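Oxidoreductase, iron/ascorbate family (Shewanella oneidensis, PDB 3ON7) probably uses iron(II), 2-oxoglutarate and oxygen to form ethylene and to oxidise L-arginine. Local coordinates at residues B[182-188]-B[205-211]; B[4-10]-B[29-34]; B[35-40]-B[108-113]; B[155-161]-B[241-246]. One frame throughout, in Å; residues are numbered along the deposited sequence. Where two conformers were deposited one is given.

Contact 1: residues B[182-188]-B[205-211]; sequences VLPTANE and SDFGNII
Leu183 and Ile211 form an antiparallel hydrogen-bonded pair, Leu183 N giving to Ile211 O and Ile211 N to Leu183 O, both at 2.8 Å, and Pro184 faces Ile210 in the next, non-hydrogen-bonded pair. Beyond the strands, Thr185 OG1 sits in the crowded position between backbone N and carbonyl carbon (chi1 61°), which points the hydroxyl at Asp206 O, 2.8 Å away; Asn209 N reaches that same oxygen from the opposite face of its plane, closing the type II turn 206-209. The methyl goes the other way, Thr185 CG2 pressing tightly on Ile211 CG1 at 3.3 Å. The Phe207 ring lies with one face over the backbone carbonyl of Ala186, and Asn187 CB comes obliquely to Phe207 CE2 at 3.4 Å. A water donates to both Glu188 O and Ser205 OG, the latter also bonded to Val203 O. Within this jelly-roll oxygenase fold, Thr185 OG1 and two backbone bonds, Thr185 N to Asn209 O (3.1 Å) and Asn187 N to Ser205 O (2.6 Å), hold that turn to the loop after strand 180-184.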
loop_
_atom_site.group_PDB
_atom_site.type_symbol
_atom_site.label_atom_id
_atom_site.label_comp_id
_atom_site.label_asym_id
_atom_site.label_seq_id
_atom_site.Cartn_x
_atom_site.Cartn_y
_atom_site.Cartn_z
ATOM N N VAL B 182 4.276 25.809 0.816
ATOM C CA VAL B 182 5.174 26.964 0.854
ATOM C C VAL B 182 6.223 26.836 -0.266
ATOM O O VAL B 182 6.962 25.851 -0.300
ATOM C CB VAL B 182 5.899 26.981 2.220
ATOM C CG1 VAL B 182 7.072 27.974 2.209
ATOM C CG2 VAL B 182 4.894 27.250 3.348
ATOM N N LEU B 183 6.280 27.801 -1.183
ATOM C CA LEU B 183 7.162 27.675 -2.371
ATOM C C LEU B 183 7.933 28.958 -2.730
ATOM O O LEU B 183 7.327 29.922 -3.184
ATOM C CB LEU B 183 6.333 27.226 -3.578
ATOM C CG LEU B 183 7.006 27.240 -4.961
ATOM C CD1 LEU B 183 7.979 26.096 -5.116
ATOM C CD2 LEU B 183 5.961 27.176 -6.062
ATOM N N PRO B 184 9.279 28.947 -2.582
ATOM C CA PRO B 184 10.073 30.037 -3.095
ATOM C C PRO B 184 10.028 30.051 -4.608
ATOM O O PRO B 184 9.993 28.989 -5.232
ATOM C CB PRO B 184 11.494 29.693 -2.645
ATOM C CG PRO B 184 11.383 28.555 -1.739
ATOM C CD PRO B 184 10.135 27.867 -2.068
ATOM N N THR B 185 10.036 31.240 -5.190
ATOM C CA THR B 185 10.068 31.362 -6.639
ATOM C C THR B 185 11.442 31.870 -7.108
ATOM O O THR B 185 12.247 32.310 -6.280
ATOM C CB THR B 185 9.001 32.305 -7.105
ATOM O OG1 THR B 185 9.238 33.587 -6.527
ATOM C CG2 THR B 185 7.644 31.799 -6.697
ATOM N N ALA B 186 11.692 31.815 -8.423
ATOM C CA ALA B 186 13.008 32.187 -9.000
ATOM C C ALA B 186 12.908 32.841 -10.379
ATOM O O ALA B 186 13.653 32.488 -11.307
ATOM C CB ALA B 186 13.933 30.960 -9.060
ATOM N N ASN B 187 11.990 33.798 -10.495
ATOM C CA ASN B 187 11.819 34.637 -11.685
ATOM C C ASN B 187 11.514 33.882 -12.979
ATOM O O ASN B 187 11.926 34.275 -14.056
ATOM C CB ASN B 187 13.032 35.562 -11.844
ATOM C CG ASN B 187 12.716 36.828 -12.638
ATOM O OD1 ASN B 187 11.661 37.437 -12.478
ATOM N ND2 ASN B 187 13.644 37.224 -13.494
ATOM N N GLU B 188 10.767 32.798 -12.851
ATOM C CA GLU B 188 10.296 32.019 -13.995
ATOM C C GLU B 188 8.778 32.142 -14.034
ATOM O O GLU B 188 8.082 31.457 -13.287
ATOM C CB GLU B 188 10.704 30.548 -13.827
ATOM C CG GLU B 188 12.220 30.314 -13.746
ATOM C CD GLU B 188 12.633 29.270 -12.700
ATOM O OE1 GLU B 188 11.872 29.024 -11.726
ATOM O OE2 GLU B 188 13.750 28.712 -12.847
ATOM N N SER B 205 6.492 36.066 -9.498
ATOM C CA SER B 205 7.427 34.994 -9.186
ATOM C C SER B 205 8.882 35.467 -9.142
ATOM O O SER B 205 9.784 34.693 -9.413
ATOM C CB SER B 205 7.255 33.878 -10.216
ATOM O OG SER B 205 5.929 33.367 -10.191
ATOM N N ASP B 206 9.097 36.729 -8.764
ATOM C CA ASP B 206 10.447 37.300 -8.618
ATOM C C ASP B 206 11.296 36.519 -7.614
ATOM O O ASP B 206 10.764 35.888 -6.704
ATOM C CB ASP B 206 10.362 38.747 -8.141
ATOM C CG ASP B 206 9.530 39.623 -9.066
ATOM O OD1 ASP B 206 8.274 39.642 -8.925
ATOM O OD2 ASP B 206 10.141 40.281 -9.936
ATOM N N PHE B 207 12.617 36.566 -7.784
ATOM C CA PHE B 207 13.539 36.016 -6.798
ATOM C C PHE B 207 13.181 36.652 -5.472
ATOM O O PHE B 207 12.820 37.810 -5.436
ATOM C CB PHE B 207 14.995 36.377 -7.118
ATOM C CG PHE B 207 15.565 35.666 -8.305
ATOM C CD1 PHE B 207 16.024 34.360 -8.189
ATOM C CD2 PHE B 207 15.680 36.317 -9.530
ATOM C CE1 PHE B 207 16.572 33.695 -9.288
ATOM C CE2 PHE B 207 16.225 35.668 -10.639
ATOM C CZ PHE B 207 16.674 34.352 -10.514
ATOM N N GLY B 208 13.284 35.892 -4.390
ATOM C CA GLY B 208 12.957 36.398 -3.064
ATOM C C GLY B 208 11.476 36.363 -2.693
ATOM O O GLY B 208 11.119 36.688 -1.554
ATOM N N ASN B 209 10.596 36.015 -3.632
ATOM C CA ASN B 209 9.187 35.816 -3.270
ATOM C C ASN B 209 8.982 34.421 -2.738
ATOM O O ASN B 209 9.694 33.480 -3.104
ATOM C CB ASN B 209 8.208 36.087 -4.429
ATOM C CG ASN B 209 7.984 37.561 -4.654
ATOM O OD1 ASN B 209 8.597 38.393 -3.979
ATOM N ND2 ASN B 209 7.099 37.902 -5.594
ATOM N N ILE B 210 7.996 34.296 -1.866
ATOM C CA ILE B 210 7.609 32.994 -1.387
ATOM C C ILE B 210 6.081 32.927 -1.475
ATOM O O ILE B 210 5.386 33.857 -1.068
ATOM C CB ILE B 210 8.205 32.755 0.007
ATOM C CG1 ILE B 210 8.376 31.273 0.289
ATOM C CG2 ILE B 210 7.372 33.412 1.074
ATOM C CD1 ILE B 210 9.331 31.019 1.417
ATOM N N ILE B 211 5.587 31.847 -2.080
ATOM C CA ILE B 211 4.161 31.682 -2.404
ATOM C C ILE B 211 3.582 30.676 -1.448
ATOM O O ILE B 211 4.164 29.609 -1.239
ATOM C CB ILE B 211 3.952 31.163 -3.854
ATOM C CG1 ILE B 211 4.906 31.864 -4.808
ATOM C CG2 ILE B 211 2.471 31.338 -4.329
ATOM C CD1 ILE B 211 4.984 33.366 -4.635
HETATM O O HOH W 1 5.936 31.184 -11.657
#

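Contact 2: residues B[4-10]-B[29-34]; sequences LETIDYR and VLSNHP
Tyr9 lays one ring face against Pro34, whose CD stands 3.8 Å from the Tyr9 ring centroid and 13° off the normal, a CH-pi contact; CG anti to the backbone N (chi1 175°) carries the ring out there. At the ring's edge Tyr9 CD1 meets Leu30 CD1. This is the close-packed side: Tyr9 OH bonds to Glu119, and Leu116 of helix 103-126 touches both Tyr9 and Pro34. The backbones run parallel, with Ile7 N bonded to Val29 O, Ser31 N to Ile7 O and Tyr9 N to Ser31 O. They belong to a right-handed beta-alpha-beta crossover through helix 14-25, at one border of the main sheet. The solvent side is polar. Asp8 OD1 accepts Arg10 N at 2.8 Å, an Asx turn, and Arg10 holds the carboxylate side-on, NE to OD1 and Arg10 NH2 to Asp8 OD2 at 2.8 Å. With an alanine in the aspartate's place the guanidinium would probably lose its mate and be free to turn from Asn32, whose amide stacks on it. A water joins Glu5 O to Val29 N.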
loop_
_atom_site.group_PDB
_atom_site.type_symbol
_atom_site.label_atom_id
_atom_site.label_comp_id
_atom_site.label_asym_id
_atom_site.label_seq_id
_atom_site.Cartn_x
_atom_site.Cartn_y
_atom_site.Cartn_z
ATOM N N LEU B 4 -2.040 38.400 -8.475
ATOM C CA LEU B 4 -2.102 38.460 -7.006
ATOM C C LEU B 4 -1.157 39.522 -6.462
ATOM O O LEU B 4 -0.157 39.839 -7.098
ATOM C CB LEU B 4 -1.677 37.124 -6.421
ATOM C CG LEU B 4 -2.642 35.954 -6.588
ATOM C CD1 LEU B 4 -1.883 34.672 -6.383
ATOM C CD2 LEU B 4 -3.748 36.076 -5.584
ATOM N N GLU B 5 -1.455 40.045 -5.275
ATOM C CA GLU B 5 -0.658 41.112 -4.685
ATOM C C GLU B 5 0.601 40.578 -3.995
ATOM O O GLU B 5 0.516 39.698 -3.159
ATOM C CB GLU B 5 -1.495 41.891 -3.673
ATOM C CG GLU B 5 -0.856 43.211 -3.243
ATOM C CD GLU B 5 -1.791 44.122 -2.441
ATOM O OE1 GLU B 5 -2.307 43.688 -1.387
ATOM O OE2 GLU B 5 -1.978 45.286 -2.861
ATOM N N THR B 6 1.764 41.121 -4.328
ATOM C CA THR B 6 2.960 40.835 -3.542
ATOM C C THR B 6 2.881 41.598 -2.241
ATOM O O THR B 6 2.719 42.799 -2.259
ATOM C CB THR B 6 4.224 41.282 -4.245
ATOM O OG1 THR B 6 4.386 40.542 -5.464
ATOM C CG2 THR B 6 5.429 41.062 -3.325
ATOM N N ILE B 7 2.982 40.910 -1.110
ATOM C CA ILE B 7 2.967 41.586 0.190
ATOM C C ILE B 7 4.347 41.532 0.815
ATOM O O ILE B 7 4.898 40.462 0.994
ATOM C CB ILE B 7 1.962 40.947 1.149
ATOM C CG1 ILE B 7 0.540 41.087 0.586
ATOM C CG2 ILE B 7 2.052 41.619 2.507
ATOM C CD1 ILE B 7 -0.455 40.111 1.175
ATOM N N ASP B 8 4.904 42.691 1.140
ATOM C CA ASP B 8 6.207 42.772 1.811
ATOM C C ASP B 8 6.087 42.337 3.267
ATOM O O ASP B 8 5.377 42.950 4.050
ATOM C CB ASP B 8 6.736 44.201 1.740
ATOM C CG ASP B 8 8.192 44.308 2.097
ATOM O OD1 ASP B 8 8.592 43.823 3.166
ATOM O OD2 ASP B 8 8.932 44.928 1.317
ATOM N N TYR B 9 6.798 41.271 3.609
ATOM C CA TYR B 9 6.771 40.666 4.939
ATOM C C TYR B 9 7.091 41.699 5.989
ATOM O O TYR B 9 6.566 41.642 7.091
ATOM C CB TYR B 9 7.807 39.543 4.994
ATOM C CG TYR B 9 7.999 38.888 6.344
ATOM C CD1 TYR B 9 7.156 37.854 6.765
ATOM C CD2 TYR B 9 9.044 39.270 7.192
ATOM C CE1 TYR B 9 7.348 37.234 7.987
ATOM C CE2 TYR B 9 9.221 38.661 8.435
ATOM C CZ TYR B 9 8.369 37.635 8.811
ATOM O OH TYR B 9 8.522 37.017 10.024
ATOM N N ARG B 10 7.960 42.642 5.641
ATOM C CA ARG B 10 8.449 43.620 6.607
ATOM C C ARG B 10 7.406 44.655 7.003
ATOM O O ARG B 10 7.503 45.211 8.095
ATOM C CB ARG B 10 9.706 44.325 6.082
ATOM C CG ARG B 10 10.888 43.387 5.838
ATOM C CD ARG B 10 11.971 44.053 5.020
ATOM N NE ARG B 10 11.460 44.533 3.738
ATOM C CZ ARG B 10 12.183 45.175 2.828
ATOM N NH1 ARG B 10 13.466 45.424 3.037
ATOM N NH2 ARG B 10 11.615 45.566 1.693
ATOM N N VAL B 29 1.331 35.877 -1.408
ATOM C CA VAL B 29 2.681 36.031 -1.930
ATOM C C VAL B 29 3.466 36.929 -0.962
ATOM O O VAL B 29 3.023 38.021 -0.669
ATOM C CB VAL B 29 2.620 36.668 -3.327
ATOM C CG1 VAL B 29 4.008 36.873 -3.892
ATOM C CG2 VAL B 29 1.769 35.827 -4.259
ATOM N N LEU B 30 4.597 36.454 -0.439
ATOM C CA LEU B 30 5.406 37.248 0.480
ATOM C C LEU B 30 6.766 37.589 -0.103
ATOM O O LEU B 30 7.479 36.692 -0.554
ATOM C CB LEU B 30 5.624 36.505 1.797
ATOM C CG LEU B 30 4.460 36.427 2.777
ATOM C CD1 LEU B 30 4.872 35.559 3.963
ATOM C CD2 LEU B 30 4.024 37.794 3.223
ATOM N N SER B 31 7.137 38.873 -0.063
ATOM C CA SER B 31 8.519 39.286 -0.364
ATOM C C SER B 31 9.293 39.619 0.914
ATOM O O SER B 31 8.696 39.790 1.989
ATOM C CB SER B 31 8.543 40.477 -1.312
ATOM O OG SER B 31 8.467 41.687 -0.600
ATOM N N ASN B 32 10.618 39.683 0.790
ATOM C CA ASN B 32 11.496 40.039 1.903
ATOM C C ASN B 32 11.215 39.236 3.166
ATOM O O ASN B 32 11.105 39.798 4.248
ATOM C CB ASN B 32 11.351 41.526 2.199
ATOM C CG ASN B 32 11.794 42.375 1.039
ATOM O OD1 ASN B 32 10.992 42.748 0.193
ATOM N ND2 ASN B 32 13.088 42.649 0.973
ATOM N N HIS B 33 11.057 37.929 3.002
ATOM C CA HIS B 33 10.810 37.006 4.117
ATOM C C HIS B 33 12.117 36.689 4.843
ATOM O O HIS B 33 13.196 37.031 4.352
ATOM C CB HIS B 33 10.144 35.708 3.605
ATOM C CG HIS B 33 10.892 35.047 2.496
ATOM N ND1 HIS B 33 11.943 34.184 2.717
ATOM C CD2 HIS B 33 10.769 35.155 1.150
ATOM C CE1 HIS B 33 12.434 33.787 1.554
ATOM N NE2 HIS B 33 11.739 34.361 0.587
ATOM N N PRO B 34 12.031 36.033 6.014
ATOM C CA PRO B 34 13.221 35.785 6.820
ATOM C C PRO B 34 14.129 34.643 6.405
ATOM O O PRO B 34 15.116 34.407 7.077
ATOM C CB PRO B 34 12.654 35.457 8.219
ATOM C CG PRO B 34 11.214 35.659 8.145
ATOM C CD PRO B 34 10.814 35.614 6.720
HETATM O O HOH W 2 -0.770 37.854 -1.389
#

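Contact 3: residues B[35-40]-B[108-113]; sequences IDKELV and AYYEKA
Ile35 CD1 packs against Ala113, 3.7 Å from Ala113 CA and 4.0 Å from Ala113 CB, while its other branch, Ile35 CG2, comes obliquely to Tyr109 CE1 at 4.1 Å. Because CG1 lies anti to the carbonyl carbon (chi1 -64°) and CD1 extends beyond it, CD1 reaches Ala113 and Lys112 O and also grazes the ring that CG2 meets. Val40 CG2 touches the same ring carbon, Tyr109 CE1, also at 4.1 Å. Leu39 CD2 sits against Tyr109 CA, a turn before Ala113, and 3.9 Å from Lys112 CD, so the lysine's aliphatic chain packs on the leucine. This is apolar packing of the start of helix 37-51 on the long helix 103-126; both helices lie against the main sheet, where Ala113 touches Leu250 of strand 245-252. A glycine in place of Ile35 would probably open a gap beside Ala113 and the Tyr109 ring, leaving that ring less firmly held. In the next shell, Ala113 CB lies over a face of Tyr109 toward its rim, and Ile43 touches the tyrosine too. Asp36 is the N-cap of helix 37-51, its OD1 accepting a weak bond from Glu38 N, and His33 ND1 bonds to Ile35 N.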
loop_
_atom_site.group_PDB
_atom_site.type_symbol
_atom_site.label_atom_id
_atom_site.label_comp_id
_atom_site.label_asym_id
_atom_site.label_seq_id
_atom_site.Cartn_x
_atom_site.Cartn_y
_atom_site.Cartn_z
ATOM N N ILE B 35 13.811 33.915 5.346
ATOM C CA ILE B 35 14.653 32.801 4.963
ATOM C C ILE B 35 15.815 33.292 4.099
ATOM O O ILE B 35 15.627 33.861 3.010
ATOM C CB ILE B 35 13.874 31.701 4.270
ATOM C CG1 ILE B 35 12.844 31.087 5.235
ATOM C CG2 ILE B 35 14.808 30.628 3.803
ATOM C CD1 ILE B 35 12.191 29.822 4.711
ATOM N N ASP B 36 17.014 33.063 4.622
ATOM C CA ASP B 36 18.269 33.505 3.996
ATOM C C ASP B 36 18.286 33.174 2.507
ATOM O O ASP B 36 18.272 32.001 2.114
ATOM C CB ASP B 36 19.461 32.856 4.701
ATOM C CG ASP B 36 20.808 33.297 4.133
ATOM O OD1 ASP B 36 20.889 34.388 3.490
ATOM O OD2 ASP B 36 21.787 32.532 4.348
ATOM N N LYS B 37 18.319 34.240 1.713
ATOM C CA LYS B 37 18.319 34.227 0.244
ATOM C C LYS B 37 19.430 33.354 -0.334
ATOM O O LYS B 37 19.284 32.686 -1.380
ATOM C CB LYS B 37 18.540 35.674 -0.250
ATOM C CG LYS B 37 18.041 35.979 -1.661
ATOM C CD LYS B 37 17.979 37.485 -1.911
ATOM N N GLU B 38 20.581 33.409 0.322
ATOM C CA GLU B 38 21.735 32.705 -0.198
ATOM C C GLU B 38 21.684 31.228 0.169
ATOM O O GLU B 38 22.301 30.430 -0.505
ATOM C CB GLU B 38 23.061 33.381 0.201
ATOM C CG GLU B 38 23.524 33.222 1.645
ATOM C CD GLU B 38 25.035 33.474 1.803
ATOM O OE1 GLU B 38 25.482 34.619 1.530
ATOM O OE2 GLU B 38 25.769 32.526 2.198
ATOM N N LEU B 39 20.926 30.866 1.206
ATOM C CA LEU B 39 20.668 29.462 1.490
ATOM C C LEU B 39 19.851 28.865 0.335
ATOM O O LEU B 39 20.210 27.819 -0.212
ATOM C CB LEU B 39 19.958 29.273 2.830
ATOM C CG LEU B 39 19.605 27.828 3.233
ATOM C CD1 LEU B 39 20.849 26.923 3.418
ATOM C CD2 LEU B 39 18.774 27.829 4.494
ATOM N N VAL B 40 18.791 29.562 -0.067
ATOM C CA VAL B 40 17.939 29.102 -1.158
ATOM C C VAL B 40 18.730 28.951 -2.464
ATOM O O VAL B 40 18.521 27.988 -3.199
ATOM C CB VAL B 40 16.727 30.033 -1.346
ATOM C CG1 VAL B 40 15.893 29.623 -2.543
ATOM C CG2 VAL B 40 15.878 30.027 -0.098
ATOM N N ALA B 108 18.420 22.358 7.194
ATOM C CA ALA B 108 18.387 23.730 7.698
ATOM C C ALA B 108 17.258 24.485 6.998
ATOM O O ALA B 108 16.516 25.213 7.633
ATOM C CB ALA B 108 19.729 24.435 7.495
ATOM N N TYR B 109 17.097 24.278 5.698
ATOM C CA TYR B 109 15.997 24.919 4.981
ATOM C C TYR B 109 14.628 24.419 5.471
ATOM O O TYR B 109 13.737 25.220 5.743
ATOM C CB TYR B 109 16.110 24.756 3.460
ATOM C CG TYR B 109 14.889 25.321 2.772
ATOM C CD1 TYR B 109 14.784 26.675 2.526
ATOM C CD2 TYR B 109 13.811 24.502 2.411
ATOM C CE1 TYR B 109 13.670 27.209 1.927
ATOM C CE2 TYR B 109 12.681 25.033 1.818
ATOM C CZ TYR B 109 12.619 26.389 1.582
ATOM O OH TYR B 109 11.507 26.947 1.006
ATOM N N TYR B 110 14.472 23.104 5.565
ATOM C CA TYR B 110 13.248 22.469 6.089
ATOM C C TYR B 110 12.854 23.046 7.449
ATOM O O TYR B 110 11.673 23.320 7.701
ATOM C CB TYR B 110 13.474 20.960 6.231
ATOM C CG TYR B 110 12.288 20.145 6.745
ATOM C CD1 TYR B 110 12.046 19.987 8.111
ATOM C CD2 TYR B 110 11.447 19.471 5.852
ATOM C CE1 TYR B 110 10.950 19.220 8.568
ATOM C CE2 TYR B 110 10.368 18.709 6.294
ATOM C CZ TYR B 110 10.125 18.580 7.645
ATOM O OH TYR B 110 9.051 17.807 8.055
ATOM N N GLU B 111 13.849 23.220 8.318
ATOM C CA GLU B 111 13.619 23.725 9.668
ATOM C C GLU B 111 13.147 25.173 9.563
ATOM O O GLU B 111 12.151 25.551 10.188
ATOM C CB GLU B 111 14.915 23.603 10.511
ATOM C CG GLU B 111 14.846 24.191 11.925
ATOM C CD GLU B 111 16.179 24.102 12.687
ATOM N N LYS B 112 13.846 25.960 8.742
ATOM C CA LYS B 112 13.555 27.387 8.615
ATOM C C LYS B 112 12.214 27.649 7.935
ATOM O O LYS B 112 11.546 28.624 8.248
ATOM C CB LYS B 112 14.682 28.093 7.852
ATOM C CG LYS B 112 15.982 28.247 8.670
ATOM C CD LYS B 112 17.113 28.897 7.860
ATOM C CE LYS B 112 18.174 29.564 8.752
ATOM N NZ LYS B 112 19.334 28.683 9.088
ATOM N N ALA B 113 11.832 26.777 7.002
ATOM C CA ALA B 113 10.590 26.935 6.286
ATOM C C ALA B 113 9.413 26.479 7.134
ATOM O O ALA B 113 8.321 27.050 7.040
ATOM C CB ALA B 113 10.635 26.184 4.957
#

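Contact 4: residues B[155-161]-B[241-246]; sequences LHYPPMT and KTKSRI
His156 and Ser244 meet side chain to side chain where strand 151-157 lies antiparallel beside the start of strand 245-252, in the main sheet of the jelly-roll core. Ser244 OG lies at the edge of the imidazole, near its plane, 2.9 Å from His156 NE2, and the bond is almost straight at 175°; either atom could be the donor. With CG anti to the backbone N (chi1 175°), the ring turns across toward the serine. Pro158 N lies over one ring face, near its centre. Glu88 takes ND1, so both ring nitrogens are held and its rotation is fixed. Ile246 CD1 comes obliquely to the ring, 3.8 Å from His156 CD2, and Phe51 and Gln48 of helix 37-51 cover this face of the sheet. On the face bearing Tyr157 and Arg245, the tyrosine ring turns its edge to Arg245 O, and Arg170 makes a cation-pi contact with it. The backbones of Tyr157 and Arg245 form the hydrogen-bonded pair. Past the strands Lys241 stretches out alongside the backbone of Met160 (modelled as selenomethionine), its NZ bonded to Gly162 O and Glu164 O. Here Met160 N gives a nearly straight bond, 176°, to Lys241 O at 3.0 Å.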
loop_
_atom_site.group_PDB
_atom_site.type_symbol
_atom_site.label_atom_id
_atom_site.label_comp_id
_atom_site.label_asym_id
_atom_site.label_seq_id
_atom_site.Cartn_x
_atom_site.Cartn_y
_atom_site.Cartn_z
ATOM N N LEU B 155 11.824 19.292 -7.163
ATOM C CA LEU B 155 11.456 18.976 -8.542
ATOM C C LEU B 155 12.512 19.474 -9.517
ATOM O O LEU B 155 13.028 20.585 -9.362
ATOM C CB LEU B 155 10.111 19.623 -8.892
ATOM C CG LEU B 155 8.890 18.838 -8.413
ATOM C CD1 LEU B 155 8.406 17.906 -9.494
ATOM C CD2 LEU B 155 9.210 18.047 -7.147
ATOM N N HIS B 156 12.832 18.649 -10.520
ATOM C CA HIS B 156 13.736 19.045 -11.590
ATOM C C HIS B 156 13.156 18.710 -12.960
ATOM O O HIS B 156 12.943 17.549 -13.268
ATOM C CB HIS B 156 15.103 18.394 -11.459
ATOM C CG HIS B 156 16.021 18.700 -12.610
ATOM N ND1 HIS B 156 16.666 17.722 -13.336
ATOM C CD2 HIS B 156 16.387 19.882 -13.165
ATOM C CE1 HIS B 156 17.401 18.290 -14.281
ATOM N NE2 HIS B 156 17.247 19.601 -14.195
ATOM N N TYR B 157 12.889 19.750 -13.751
ATOM C CA TYR B 157 12.535 19.610 -15.140
ATOM C C TYR B 157 13.782 19.737 -15.969
ATOM O O TYR B 157 14.311 20.834 -16.097
ATOM C CB TYR B 157 11.567 20.704 -15.560
ATOM C CG TYR B 157 10.251 20.642 -14.846
ATOM C CD1 TYR B 157 10.073 21.260 -13.606
ATOM C CD2 TYR B 157 9.178 19.968 -15.412
ATOM C CE1 TYR B 157 8.858 21.205 -12.958
ATOM C CE2 TYR B 157 7.961 19.900 -14.765
ATOM C CZ TYR B 157 7.806 20.515 -13.542
ATOM O OH TYR B 157 6.592 20.450 -12.932
ATOM N N PRO B 158 14.251 18.628 -16.557
ATOM C CA PRO B 158 15.463 18.711 -17.382
ATOM C C PRO B 158 15.291 19.471 -18.703
ATOM O O PRO B 158 14.175 19.580 -19.223
ATOM C CB PRO B 158 15.799 17.234 -17.684
ATOM C CG PRO B 158 15.031 16.430 -16.672
ATOM C CD PRO B 158 13.788 17.236 -16.393
ATOM N N PRO B 159 16.407 19.971 -19.263
ATOM C CA PRO B 159 16.368 20.617 -20.558
ATOM C C PRO B 159 15.825 19.697 -21.622
ATOM O O PRO B 159 16.050 18.504 -21.560
ATOM C CB PRO B 159 17.845 20.905 -20.877
ATOM C CG PRO B 159 18.612 20.603 -19.669
ATOM C CD PRO B 159 17.781 19.781 -18.764
HETATM N N MSE B 160 15.120 20.265 -22.588
HETATM C CA MSE B 160 14.766 19.577 -23.817
HETATM C C MSE B 160 15.700 20.048 -24.923
HETATM O O MSE B 160 16.035 21.219 -24.985
HETATM C CB MSE B 160 13.331 19.918 -24.200
HETATM C CG MSE B 160 12.337 19.692 -23.081
HETATM SE SE MSE B 160 10.555 19.645 -23.775
HETATM C CE MSE B 160 9.574 19.283 -22.153
ATOM N N THR B 161 16.102 19.144 -25.804
ATOM C CA THR B 161 16.921 19.514 -26.964
ATOM C C THR B 161 16.306 19.007 -28.274
ATOM O O THR B 161 15.328 18.266 -28.281
ATOM C CB THR B 161 18.397 19.010 -26.838
ATOM O OG1 THR B 161 18.427 17.590 -26.634
ATOM C CG2 THR B 161 19.114 19.713 -25.682
ATOM N N LYS B 241 13.141 26.228 -23.591
ATOM C CA LYS B 241 13.015 24.797 -23.301
ATOM C C LYS B 241 14.345 24.132 -22.906
ATOM O O LYS B 241 14.345 23.120 -22.230
ATOM C CB LYS B 241 12.388 24.054 -24.484
ATOM C CG LYS B 241 13.324 23.825 -25.653
ATOM C CD LYS B 241 12.627 23.103 -26.773
ATOM C CE LYS B 241 13.615 22.586 -27.809
ATOM N NZ LYS B 241 13.012 21.738 -28.889
ATOM N N THR B 242 15.463 24.721 -23.312
ATOM C CA THR B 242 16.787 24.161 -23.040
ATOM C C THR B 242 17.311 24.461 -21.640
ATOM O O THR B 242 18.403 24.030 -21.300
ATOM C CB THR B 242 17.839 24.664 -24.071
ATOM O OG1 THR B 242 18.054 26.065 -23.894
ATOM C CG2 THR B 242 17.371 24.423 -25.477
ATOM N N LYS B 243 16.560 25.194 -20.824
ATOM C CA LYS B 243 16.983 25.455 -19.440
ATOM C C LYS B 243 16.327 24.520 -18.436
ATOM O O LYS B 243 15.126 24.239 -18.531
ATOM C CB LYS B 243 16.693 26.898 -19.036
ATOM C CG LYS B 243 17.305 27.937 -19.948
ATOM C CD LYS B 243 18.793 27.692 -20.189
ATOM C CE LYS B 243 19.464 28.852 -20.907
ATOM N NZ LYS B 243 20.955 28.769 -20.757
ATOM N N SER B 244 17.127 24.059 -17.477
ATOM C CA SER B 244 16.632 23.298 -16.336
ATOM C C SER B 244 15.787 24.204 -15.453
ATOM O O SER B 244 16.006 25.420 -15.399
ATOM C CB SER B 244 17.783 22.772 -15.484
ATOM O OG SER B 244 18.379 21.601 -16.018
ATOM N N ARG B 245 14.819 23.620 -14.768
ATOM C CA ARG B 245 14.114 24.330 -13.700
ATOM C C ARG B 245 14.089 23.480 -12.441
ATOM O O ARG B 245 13.703 22.314 -12.474
ATOM C CB ARG B 245 12.686 24.671 -14.103
ATOM C CG ARG B 245 11.956 25.500 -13.049
ATOM C CD ARG B 245 10.600 25.983 -13.519
ATOM N NE ARG B 245 10.679 26.803 -14.725
ATOM C CZ ARG B 245 9.626 27.201 -15.423
ATOM N NH1 ARG B 245 8.407 26.863 -15.026
ATOM N NH2 ARG B 245 9.785 27.930 -16.526
ATOM N N ILE B 246 14.518 24.078 -11.343
ATOM C CA ILE B 246 14.489 23.457 -10.020
ATOM C C ILE B 246 13.414 24.215 -9.251
ATOM O O ILE B 246 13.272 25.426 -9.429
ATOM C CB ILE B 246 15.850 23.601 -9.307
ATOM C CG1 ILE B 246 16.910 22.741 -10.014
ATOM C CG2 ILE B 246 15.752 23.252 -7.819
ATOM C CD1 ILE B 246 16.862 21.261 -9.682
HETATM O O HOH W 3 12.638 23.065 -18.097
HETATM O O HOH W 4 12.668 21.906 -20.284
#

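In the fold
Contacts 1, 2 and 4 lie on one mixed sheet. Contacts 1 and 2 share the boundary between strands 27-31 and 210-214, where Ile210 N lies 2.8 Å from Leu30 O, a probable hydrogen bond; their centres are 10 Å apart. Segment 35-40 of contact 3 continues directly from 29-34, and Tyr109 OH packs on Pro184 CG of contact 1 at 3.2 Å. Contact 4, its centre about 17 Å from that of contact 1, joins it through neighbouring strands 180-184 and 245-252. His174, Asp176 and His231 face one vacant point, consistent with an empty iron site; Leu183 lies near it. A bound glycerol, probably from the crystallisation liquor, is about 4 Å from the Leu183 side chain, and a glycerol is about 3 Å from that of Arg245.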